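Local structure of toll-like receptor 13 (Mus musculus, 4Z0C) at residues D63-W68 and L85-L90; N45-L50 and N69-I74. The protein recognizes and binds bacterial 23S rRNA in innate immunity and signals through MYD88 and TRAF6 to activate NF-kappa-B. One frame throughout, in Å; residues are numbered along the deposited sequence.

Interaction 1 (D63-W68 and L85-L90). With NAG (2-acetamido-2-deoxy-beta-D-glucopyranose), chain E; nucleotides of chain C.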
loop_
_atom_site.group_PDB
_atom_site.type_symbol
_atom_site.label_atom_id
_atom_site.label_comp_id
_atom_site.label_asym_id
_atom_site.label_seq_id
_atom_site.Cartn_x
_atom_site.Cartn_y
_atom_site.Cartn_z
ATOM N N ASP A 63 27.544 -30.017 -0.118
ATOM C CA ASP A 63 27.214 -28.795 0.596
ATOM C C ASP A 63 26.294 -29.151 1.760
ATOM O O ASP A 63 25.176 -29.587 1.559
ATOM C CB ASP A 63 26.510 -27.857 -0.391
ATOM C CG ASP A 63 26.262 -26.453 0.159
ATOM O OD1 ASP A 63 25.783 -26.303 1.306
ATOM O OD2 ASP A 63 26.527 -25.490 -0.591
ATOM N N LEU A 64 26.748 -28.948 2.984
ATOM C CA LEU A 64 25.928 -29.265 4.142
ATOM C C LEU A 64 25.800 -28.020 4.997
ATOM O O LEU A 64 26.811 -27.444 5.410
ATOM C CB LEU A 64 26.569 -30.366 4.972
ATOM C CG LEU A 64 25.820 -30.786 6.236
ATOM C CD1 LEU A 64 24.432 -31.299 5.869
ATOM C CD2 LEU A 64 26.603 -31.869 6.976
ATOM N N ARG A 65 24.566 -27.604 5.269
ATOM C CA ARG A 65 24.331 -26.411 6.078
ATOM C C ARG A 65 23.486 -26.732 7.294
ATOM O O ARG A 65 22.339 -27.163 7.177
ATOM C CB ARG A 65 23.675 -25.313 5.255
ATOM C CG ARG A 65 24.530 -24.825 4.109
ATOM C CD ARG A 65 23.787 -23.810 3.228
ATOM N NE ARG A 65 24.505 -23.648 1.965
ATOM C CZ ARG A 65 24.450 -22.571 1.185
ATOM N NH1 ARG A 65 23.672 -21.523 1.504
ATOM N NH2 ARG A 65 25.167 -22.556 0.066
ATOM N N LEU A 66 24.073 -26.507 8.460
ATOM C CA LEU A 66 23.437 -26.782 9.729
ATOM C C LEU A 66 23.317 -25.506 10.508
ATOM O O LEU A 66 23.314 -25.533 11.742
ATOM C CB LEU A 66 24.272 -27.778 10.524
ATOM C CG LEU A 66 24.230 -29.224 10.020
ATOM C CD1 LEU A 66 25.474 -30.018 10.454
ATOM C CD2 LEU A 66 22.993 -29.896 10.577
ATOM N N GLU A 67 23.202 -24.393 9.779
ATOM C CA GLU A 67 23.118 -23.057 10.376
ATOM C C GLU A 67 21.905 -22.913 11.290
ATOM O O GLU A 67 20.839 -23.449 11.001
ATOM C CB GLU A 67 23.092 -21.976 9.281
ATOM C CG GLU A 67 22.970 -20.541 9.805
ATOM C CD GLU A 67 23.410 -19.480 8.797
ATOM O OE1 GLU A 67 23.697 -19.802 7.625
ATOM O OE2 GLU A 67 23.465 -18.300 9.184
ATOM N N TRP A 68 22.073 -22.189 12.396
ATOM C CA TRP A 68 20.954 -21.870 13.285
ATOM C C TRP A 68 20.310 -23.133 13.855
ATOM O O TRP A 68 19.153 -23.433 13.562
ATOM C CB TRP A 68 19.916 -21.010 12.558
ATOM C CG TRP A 68 18.906 -20.338 13.447
ATOM C CD1 TRP A 68 18.819 -20.414 14.811
ATOM C CD2 TRP A 68 17.831 -19.491 13.024
ATOM N NE1 TRP A 68 17.758 -19.667 15.261
ATOM C CE2 TRP A 68 17.138 -19.086 14.183
ATOM C CE3 TRP A 68 17.392 -19.032 11.776
ATOM C CZ2 TRP A 68 16.027 -18.255 14.131
ATOM C CZ3 TRP A 68 16.283 -18.201 11.726
ATOM C CH2 TRP A 68 15.617 -17.820 12.896
ATOM N N LEU A 85 32.560 -33.512 0.370
ATOM C CA LEU A 85 32.019 -32.281 0.971
ATOM C C LEU A 85 32.981 -31.138 0.814
ATOM O O LEU A 85 34.126 -31.244 1.231
ATOM C CB LEU A 85 31.719 -32.466 2.459
ATOM C CG LEU A 85 30.684 -31.493 3.048
ATOM C CD1 LEU A 85 29.277 -31.875 2.602
ATOM C CD2 LEU A 85 30.747 -31.451 4.582
ATOM N N THR A 86 32.519 -30.046 0.218
ATOM C CA THR A 86 33.383 -28.880 0.020
ATOM C C THR A 86 32.978 -27.684 0.881
ATOM O O THR A 86 33.780 -26.772 1.132
ATOM C CB THR A 86 33.482 -28.486 -1.462
ATOM O OG1 THR A 86 32.173 -28.204 -1.975
ATOM C CG2 THR A 86 34.103 -29.638 -2.271
ATOM N N LEU A 87 31.736 -27.696 1.350
ATOM C CA LEU A 87 31.258 -26.635 2.231
ATOM C C LEU A 87 30.606 -27.217 3.477
ATOM O O LEU A 87 29.802 -28.132 3.386
ATOM C CB LEU A 87 30.289 -25.730 1.469
ATOM C CG LEU A 87 29.946 -24.330 2.019
ATOM C CD1 LEU A 87 29.292 -23.504 0.928
ATOM C CD2 LEU A 87 28.993 -24.411 3.208
ATOM N N LEU A 88 30.968 -26.700 4.644
ATOM C CA LEU A 88 30.319 -27.114 5.883
ATOM C C LEU A 88 29.938 -25.892 6.693
ATOM O O LEU A 88 30.804 -25.147 7.124
ATOM C CB LEU A 88 31.234 -28.002 6.716
ATOM C CG LEU A 88 30.669 -28.448 8.068
ATOM C CD1 LEU A 88 29.281 -29.050 7.899
ATOM C CD2 LEU A 88 31.603 -29.464 8.723
ATOM N N ASN A 89 28.643 -25.704 6.921
ATOM C CA ASN A 89 28.144 -24.527 7.627
ATOM C C ASN A 89 27.654 -24.918 9.020
ATOM O O ASN A 89 26.723 -25.711 9.159
ATOM C CB ASN A 89 27.011 -23.898 6.803
ATOM C CG ASN A 89 26.547 -22.554 7.338
ATOM O OD1 ASN A 89 26.505 -22.330 8.549
ATOM N ND2 ASN A 89 26.163 -21.656 6.422
ATOM N N LEU A 90 28.288 -24.365 10.045
ATOM C CA LEU A 90 27.945 -24.667 11.430
ATOM C C LEU A 90 27.632 -23.370 12.171
ATOM O O LEU A 90 27.652 -23.313 13.401
ATOM C CB LEU A 90 29.127 -25.394 12.093
ATOM C CG LEU A 90 28.985 -26.858 12.555
ATOM C CD1 LEU A 90 27.948 -27.567 11.783
ATOM C CD2 LEU A 90 30.314 -27.643 12.435
HETATM C C1 NAG E . 19.609 -23.902 1.851
HETATM C C2 NAG E . 19.323 -22.407 1.556
HETATM C C3 NAG E . 19.311 -22.140 0.060
HETATM C C4 NAG E . 20.617 -22.616 -0.550
HETATM C C5 NAG E . 20.660 -24.106 -0.276
HETATM C C6 NAG E . 21.838 -24.782 -0.977
HETATM C C7 NAG E . 17.868 -21.416 3.243
HETATM C C8 NAG E . 16.483 -20.897 3.563
HETATM N N2 NAG E . 18.042 -21.940 2.034
HETATM O O3 NAG E . 19.073 -20.782 -0.194
HETATM O O4 NAG E . 20.663 -22.359 -1.935
HETATM O O5 NAG E . 20.756 -24.287 1.124
HETATM O O6 NAG E . 22.076 -26.047 -0.391
HETATM O O7 NAG E . 18.772 -21.385 4.070
ATOM P P C C 12 14.012 -11.445 14.137
ATOM O OP1 C C 12 12.862 -10.633 13.642
ATOM O OP2 C C 12 15.332 -10.827 14.002
ATOM O "O5'" C C 12 13.643 -11.906 15.613
ATOM C "C5'" C C 12 14.374 -11.482 16.721
ATOM C "C4'" C C 12 14.688 -12.619 17.645
ATOM O "O4'" C C 12 14.717 -13.877 16.920
ATOM C "C3'" C C 12 16.057 -12.498 18.285
ATOM O "O3'" C C 12 15.995 -11.705 19.453
ATOM C "C2'" C C 12 16.470 -13.945 18.537
ATOM O "O2'" C C 12 15.933 -14.407 19.767
ATOM C "C1'" C C 12 15.782 -14.683 17.381
ATOM N N1 C C 12 16.674 -14.966 16.225
ATOM C C2 C C 12 17.859 -15.713 16.324
ATOM O O2 C C 12 18.228 -16.138 17.424
ATOM N N3 C C 12 18.596 -15.938 15.208
ATOM C C4 C C 12 18.196 -15.475 14.023
ATOM N N4 C C 12 18.936 -15.724 12.941
ATOM C C5 C C 12 16.989 -14.735 13.886
ATOM C C6 C C 12 16.279 -14.520 14.996
#
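Two flat groups of 63-68 meet non-protein partners. One face of the Arg-65 guanidinium is covered by a glycan sugar of the protein (N-acetylglucosamine, chain E), whose C6 sits 4.0 Å above the plane over its centre. At the edge and in plane comes the carboxylate of Asp-63, two residues back on the same side of the sheet. The grip is side-on and bidentate: Arg-65 NE bonds Asp-63 OD1 (3.0 Å) and Arg-65 NH2 bonds Asp-63 OD2 (3.3 Å), each oxygen using its syn lone pair. This salt bridge fixes the rotation of the guanidinium, which the extended chain from CG to NE carries out to the sugar. Farther along, the base of C12 of chain C lies over one face of the Trp-68 ring, offset toward the rim, with its C5 3.5 Å from Trp-68 CH2; the ring of His-44 stacks with this indole.

The strands 63-65 and 87-89 run parallel, 3° apart, as neighbouring strands of LRR 2 and LRR 3 on the concave face of the leucine-rich-repeat solenoid that forms the receptor's ectodomain. The straightest of the backbone bonds between them is Leu-64 N to Leu-87 O (169°); Asn-89 N returns to Leu-64 O nearly along the C=O axis, and Leu-66 N reaches Asn-89 O in the carbonyl plane.

On the face opposite Asp-63 and Arg-65, Leu-64 and Leu-88 lie side by side with CG anti to the backbone N, and Leu-64 CD2 touches Leu-88 CD1 (4.0 Å). Leu-66 CD1 meets Leu-90 CD1 at 3.7 Å in the same repeat-to-repeat manner. On the sugar side, Asn-89 CB packs on Arg-65 CG, while Asn-89 ND2 makes a weak bond to Glu-67 OE1 (3.3 Å) and Asn-89 OD1 accepts the backbone N-H of Val-91.

Interaction 2 (N45-L50 and N69-I74). With NAG (2-acetamido-2-deoxy-beta-D-glucopyranose), chain L.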
loop_
_atom_site.group_PDB
_atom_site.type_symbol
_atom_site.label_atom_id
_atom_site.label_comp_id
_atom_site.label_asym_id
_atom_site.label_seq_id
_atom_site.Cartn_x
_atom_site.Cartn_y
_atom_site.Cartn_z
ATOM N N ASN A 45 16.554 -25.253 12.819
ATOM C CA ASN A 45 15.933 -26.374 13.523
ATOM C C ASN A 45 16.476 -26.448 14.958
ATOM O O ASN A 45 17.117 -25.518 15.406
ATOM C CB ASN A 45 16.151 -27.688 12.758
ATOM C CG ASN A 45 15.335 -27.756 11.477
ATOM O OD1 ASN A 45 14.124 -27.991 11.510
ATOM N ND2 ASN A 45 15.995 -27.545 10.337
ATOM N N GLU A 46 16.256 -27.551 15.668
ATOM C CA GLU A 46 16.664 -27.629 17.074
ATOM C C GLU A 46 17.583 -28.833 17.330
ATOM O O GLU A 46 17.564 -29.426 18.413
ATOM C CB GLU A 46 15.433 -27.698 17.990
ATOM C CG GLU A 46 14.212 -26.936 17.463
ATOM C CD GLU A 46 12.943 -27.196 18.270
ATOM O OE1 GLU A 46 13.054 -27.691 19.415
ATOM O OE2 GLU A 46 11.832 -26.925 17.752
ATOM N N ILE A 47 18.389 -29.175 16.326
ATOM C CA ILE A 47 19.389 -30.236 16.432
ATOM C C ILE A 47 20.439 -29.922 17.505
ATOM O O ILE A 47 20.979 -28.822 17.547
ATOM C CB ILE A 47 20.103 -30.444 15.078
ATOM C CG1 ILE A 47 19.082 -30.837 14.002
ATOM C CG2 ILE A 47 21.219 -31.474 15.209
ATOM C CD1 ILE A 47 19.557 -30.606 12.582
ATOM N N GLN A 48 20.716 -30.894 18.371
ATOM C CA GLN A 48 21.594 -30.672 19.513
ATOM C C GLN A 48 22.880 -31.499 19.447
ATOM O O GLN A 48 23.949 -31.011 19.801
ATOM C CB GLN A 48 20.868 -30.950 20.834
ATOM C CG GLN A 48 19.944 -29.832 21.276
ATOM C CD GLN A 48 19.569 -29.902 22.750
ATOM O OE1 GLN A 48 19.624 -30.951 23.368
ATOM N NE2 GLN A 48 19.158 -28.773 23.306
ATOM N N VAL A 49 22.800 -32.741 18.978
ATOM C CA VAL A 49 24.011 -33.552 18.894
ATOM C C VAL A 49 24.203 -34.149 17.510
ATOM O O VAL A 49 23.239 -34.443 16.801
ATOM C CB VAL A 49 24.070 -34.683 19.965
ATOM C CG1 VAL A 49 23.721 -34.151 21.350
ATOM C CG2 VAL A 49 23.162 -35.827 19.596
ATOM N N LEU A 50 25.466 -34.294 17.125
ATOM C CA LEU A 50 25.819 -34.948 15.877
ATOM C C LEU A 50 26.545 -36.244 16.216
ATOM O O LEU A 50 27.746 -36.227 16.514
ATOM C CB LEU A 50 26.727 -34.054 15.026
ATOM C CG LEU A 50 26.089 -33.244 13.893
ATOM C CD1 LEU A 50 25.060 -32.289 14.444
ATOM C CD2 LEU A 50 27.123 -32.514 13.052
ATOM N N ASN A 69 21.081 -23.894 14.627
ATOM C CA ASN A 69 20.537 -25.012 15.383
ATOM C C ASN A 69 20.992 -24.889 16.832
ATOM O O ASN A 69 21.299 -23.789 17.269
ATOM C CB ASN A 69 20.920 -26.351 14.756
ATOM C CG ASN A 69 19.926 -26.789 13.679
ATOM O OD1 ASN A 69 18.930 -27.433 13.982
ATOM N ND2 ASN A 69 20.215 -26.472 12.420
ATOM N N SER A 70 21.013 -25.976 17.596
ATOM C CA SER A 70 21.491 -25.876 18.979
ATOM C C SER A 70 22.627 -26.847 19.227
ATOM O O SER A 70 22.818 -27.339 20.339
ATOM C CB SER A 70 20.363 -26.105 19.983
ATOM O OG SER A 70 19.297 -25.190 19.772
ATOM N N ILE A 71 23.379 -27.118 18.168
ATOM C CA ILE A 71 24.469 -28.075 18.214
ATOM C C ILE A 71 25.575 -27.664 19.170
ATOM O O ILE A 71 26.209 -26.617 19.003
ATOM C CB ILE A 71 25.064 -28.277 16.824
ATOM C CG1 ILE A 71 24.008 -28.901 15.901
ATOM C CG2 ILE A 71 26.317 -29.136 16.923
ATOM C CD1 ILE A 71 24.313 -28.776 14.415
ATOM N N TRP A 72 25.808 -28.496 20.175
ATOM C CA TRP A 72 26.863 -28.226 21.142
ATOM C C TRP A 72 27.797 -29.422 21.255
ATOM O O TRP A 72 28.808 -29.374 21.960
ATOM C CB TRP A 72 26.261 -27.903 22.507
ATOM C CG TRP A 72 25.543 -29.055 23.112
ATOM C CD1 TRP A 72 24.243 -29.387 22.931
ATOM C CD2 TRP A 72 26.086 -30.028 24.015
ATOM N NE1 TRP A 72 23.935 -30.509 23.658
ATOM C CE2 TRP A 72 25.051 -30.921 24.333
ATOM C CE3 TRP A 72 27.347 -30.227 24.583
ATOM C CZ2 TRP A 72 25.234 -31.998 25.192
ATOM C CZ3 TRP A 72 27.528 -31.303 25.435
ATOM C CH2 TRP A 72 26.479 -32.172 25.731
ATOM N N LYS A 73 27.454 -30.498 20.555
ATOM C CA LYS A 73 28.188 -31.751 20.695
ATOM C C LYS A 73 28.278 -32.475 19.363
ATOM O O LYS A 73 27.277 -32.940 18.833
ATOM C CB LYS A 73 27.511 -32.635 21.739
ATOM C CG LYS A 73 28.189 -33.966 22.011
ATOM C CD LYS A 73 27.552 -34.595 23.243
ATOM C CE LYS A 73 28.049 -35.997 23.503
ATOM N NZ LYS A 73 27.467 -36.951 22.520
ATOM N N ILE A 74 29.489 -32.551 18.824
ATOM C CA ILE A 74 29.732 -33.221 17.556
ATOM C C ILE A 74 30.691 -34.366 17.839
ATOM O O ILE A 74 31.891 -34.132 18.070
ATOM C CB ILE A 74 30.383 -32.267 16.528
ATOM C CG1 ILE A 74 29.647 -30.921 16.501
ATOM C CG2 ILE A 74 30.440 -32.924 15.134
ATOM C CD1 ILE A 74 29.915 -30.080 15.262
HETATM C C1 NAG L . 34.211 -31.268 22.930
HETATM C C2 NAG L . 32.711 -30.999 22.758
HETATM C C3 NAG L . 32.053 -30.420 24.008
HETATM C C4 NAG L . 32.508 -31.121 25.286
HETATM C C5 NAG L . 34.021 -31.334 25.293
HETATM C C6 NAG L . 34.484 -32.144 26.507
HETATM C C7 NAG L . 31.779 -30.463 20.574
HETATM C C8 NAG L . 31.138 -29.355 19.791
HETATM N N2 NAG L . 32.481 -30.102 21.642
HETATM O O3 NAG L . 30.654 -30.549 23.876
HETATM O O4 NAG L . 32.144 -30.319 26.390
HETATM O O5 NAG L . 34.429 -31.999 24.116
HETATM O O6 NAG L . 34.219 -33.520 26.324
HETATM O O7 NAG L . 31.639 -31.628 20.214
#
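A side-chain amide stands in for a backbone carbonyl here: Asn-69 OD1 accepts the N-H of Ile-47 (3.0 Å from its N), although the oxygen is crowded in the model and its position is less certain. With CG beside its own backbone N (chi1 -87°), Asn-69 turns its amide across to the backbone of the preceding repeat. Its ND2 donates to Leu-42 O, so both ends of the amide bind backbone. Asn-45, one repeat earlier, is likewise turned beside its backbone N and bonds the main chain of Cys-18, Lys-21, Ile-23 and Leu-42. Such inward-facing asparagines form the asparagine ladder of leucine-rich repeats, here between LRR 1 and LRR 2.

Past the asparagines the two backbones run on side by side. Ser-70 N bonds Ile-47 O (2.8 Å) and Trp-72 N bonds Gln-48 O, both in the carbonyl plane, before Leu-50 N meets Lys-73 O nearly along the C=O axis (2.8 Å) in the short parallel pair 49-50 and 73-74. Inward, Ile-47 and Ile-71 lie side by side, CG2 of Ile-47 against CG1 of Ile-71; Leu-50 CD1 crosses obliquely onto Ile-71 CD1 (3.6 Å), and Leu-50 CB rests on Ile-74 CG2 (3.9 Å).

Outside, Trp-72 takes the crowded position between backbone N and carbonyl carbon (chi1 65°), folding its ring over Lys-73 CB, which sits above the centre of one face. A glycan N-acetylglucosamine (chain L) lies along the strand's other edge: its O7 accepts the N-H of Ile-74 (2.7 Å from its N, 172°) and its O3 donates to Trp-72 O (2.9 Å). Helix 26-30 covers Ile-47 and Leu-50 through Leu-26, while Phe-79 of a following loop packs on Leu-50 and Ile-74.

The two contacts, with centres 13 Å apart, are interleaved along the chain: 45-50, 63-68, 69-74, then 85-90. Residues 63-74 run unbroken from interaction 1 into interaction 2, so LRR 2 is bound to LRR 3 in the first and to LRR 1 in the second. Interaction 1 belongs to the parallel strands lining the concave face, interaction 2 to the turn leaving it and the short outer pair 49-50 and 73-74. They meet in the leucine-rich core, where Leu-66 packs on Leu-50 and Ile-71, and Leu-90 on Ile-74; Trp-68 O probably bonds Asn-45 N. Both join successive coils; Trp-68 touches the RNA, the nearest atom of interaction 2 lying about 8 Å from it.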